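Flavoredoxin (Desulfovibrio vulgaris str. 'Miyazaki F', PDB 2D5M) binds flavin mononucleotide and probably serves as an electron carrier, as a homodimeric member of the flavin reductase-like family. Local coordinates at residues 57-61 and 131-135. Residues are numbered along the deposited sequence.
Sequences YRSIT and HTQFI. With ZN (zinc ion), chain D.
This apolar helix-on-sheet contact sits in the FMN-binding split-barrel fold of the flavin reductase-like family, where helix 55-63 packs against the start of strand 133-144, a barrel strand hydrogen-bonded between strands 44-48 and 116-126. The short axes of helix 57-61 and extended strand 133-135 approach to 11.0 Å, with 39° between their N-to-C directions and the CA atoms of Ile60 and Phe134 8.5 Å apart. Phe134 (chi1 m) spans this gap, its CA-to-CB bond toward the helix. Ile60 (m, t) sets CG2 over one face of the Phe134 ring, a CH-pi contact 3.8 Å from the ring centroid, while Thr61 meets the ring edge. Tyr57 (chi1 t) lies obliquely to Phe134, ring centroids 5.1 Å apart and planes at 53°; its hydroxyl is hydrogen-bonded to Glu127. Thr132 CG2 lies 4.2 Å from Tyr57 CE1, at the tyrosine's ring edge. No hydrogen bond joins the segments; within the helix, Thr61 OG1 donates to Arg58 O at 2.8 Å. Beyond the packing, His131 binds zinc through ND1 at 2.1 Å, with Cys39 and Cys40 of the second subunit and a water, so the metal bridges the dimer. The aromatic pair closes most tightly where Tyr57 CD1 meets Phe134 CZ at 3.6 Å.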
# COMPACT_ATOMS: atom_id res chain seq x y z
N TYR A 57 11.77 -15.79 0.49
CA TYR A 57 11.51 -16.03 1.88
C TYR A 57 12.76 -16.62 2.51
O TYR A 57 13.23 -16.19 3.56
CB TYR A 57 10.25 -16.90 2.07
CG TYR A 57 9.91 -17.20 3.52
CD1 TYR A 57 8.83 -16.62 4.12
CD2 TYR A 57 10.57 -18.13 4.30
CE1 TYR A 57 8.47 -16.88 5.43
CE2 TYR A 57 10.26 -18.40 5.58
CZ TYR A 57 9.19 -17.77 6.15
OH TYR A 57 8.85 -18.07 7.47
N ARG A 58 13.23 -17.71 1.90
CA ARG A 58 14.40 -18.40 2.41
C ARG A 58 15.56 -17.42 2.46
O ARG A 58 16.27 -17.31 3.47
CB ARG A 58 14.73 -19.60 1.55
CG ARG A 58 16.03 -20.30 2.01
CD ARG A 58 16.30 -21.53 1.16
NE ARG A 58 17.57 -22.12 1.56
CZ ARG A 58 17.98 -23.32 1.12
NH1 ARG A 58 17.20 -23.97 0.26
NH2 ARG A 58 19.15 -23.81 1.53
N SER A 59 15.79 -16.69 1.39
CA SER A 59 16.95 -15.78 1.35
C SER A 59 16.86 -14.70 2.43
O SER A 59 17.88 -14.36 3.04
CB SER A 59 17.08 -15.15 -0.04
OG SER A 59 17.37 -16.18 -0.97
N ILE A 60 15.67 -14.17 2.68
CA ILE A 60 15.56 -13.14 3.70
C ILE A 60 15.82 -13.73 5.06
O ILE A 60 16.49 -13.10 5.91
CB ILE A 60 14.17 -12.44 3.67
CG1 ILE A 60 14.01 -11.66 2.37
CG2 ILE A 60 13.98 -11.57 4.91
CD1 ILE A 60 12.66 -11.00 2.17
N THR A 61 15.33 -14.93 5.34
CA THR A 61 15.59 -15.57 6.63
C THR A 61 17.08 -15.80 6.82
O THR A 61 17.59 -15.73 7.94
CB THR A 61 14.84 -16.88 6.87
OG1 THR A 61 15.24 -17.90 6.00
CG2 THR A 61 13.32 -16.71 6.71
N HIS A 131 -1.00 -15.31 9.73
CA HIS A 131 -0.44 -14.04 9.20
C HIS A 131 1.08 -14.09 9.29
O HIS A 131 1.57 -14.37 10.37
CB HIS A 131 -1.18 -13.03 9.95
CG HIS A 131 -0.55 -11.70 9.92
ND1 HIS A 131 -1.11 -10.76 9.11
CD2 HIS A 131 0.47 -11.14 10.61
CE1 HIS A 131 -0.41 -9.63 9.29
NE2 HIS A 131 0.55 -9.86 10.17
N THR A 132 1.78 -13.79 8.19
CA THR A 132 3.25 -13.79 8.08
C THR A 132 3.79 -12.53 7.43
O THR A 132 3.36 -12.18 6.33
CB THR A 132 3.54 -15.10 7.24
OG1 THR A 132 3.02 -16.24 7.96
CG2 THR A 132 4.98 -15.23 6.99
N GLN A 133 4.70 -11.83 8.06
CA GLN A 133 5.20 -10.59 7.50
C GLN A 133 6.64 -10.40 7.92
O GLN A 133 7.02 -10.62 9.07
CB GLN A 133 4.45 -9.28 7.89
CG GLN A 133 2.98 -9.16 7.65
CD GLN A 133 2.62 -7.97 8.61
OE1 GLN A 133 2.39 -6.88 8.14
NE2 GLN A 133 2.74 -8.35 9.88
N PHE A 134 7.42 -9.94 6.97
CA PHE A 134 8.77 -9.44 7.26
C PHE A 134 8.72 -7.92 7.41
O PHE A 134 8.10 -7.26 6.57
CB PHE A 134 9.76 -9.79 6.14
CG PHE A 134 10.07 -11.23 5.97
CD1 PHE A 134 9.76 -11.88 4.79
CD2 PHE A 134 10.75 -11.97 6.93
CE1 PHE A 134 10.11 -13.18 4.61
CE2 PHE A 134 11.06 -13.30 6.70
CZ PHE A 134 10.73 -13.93 5.56
N ILE A 135 9.33 -7.40 8.44
CA ILE A 135 9.40 -5.95 8.67
C ILE A 135 10.83 -5.55 8.43
O ILE A 135 11.77 -6.02 9.12
CB ILE A 135 8.99 -5.59 10.09
CG1 ILE A 135 7.66 -6.22 10.50
CG2 ILE A 135 8.98 -4.08 10.22
CD1 ILE A 135 6.53 -5.84 9.62
ZN ZN D . -2.51 -10.81 7.60
O HOH W 1 -4.32 -11.64 8.61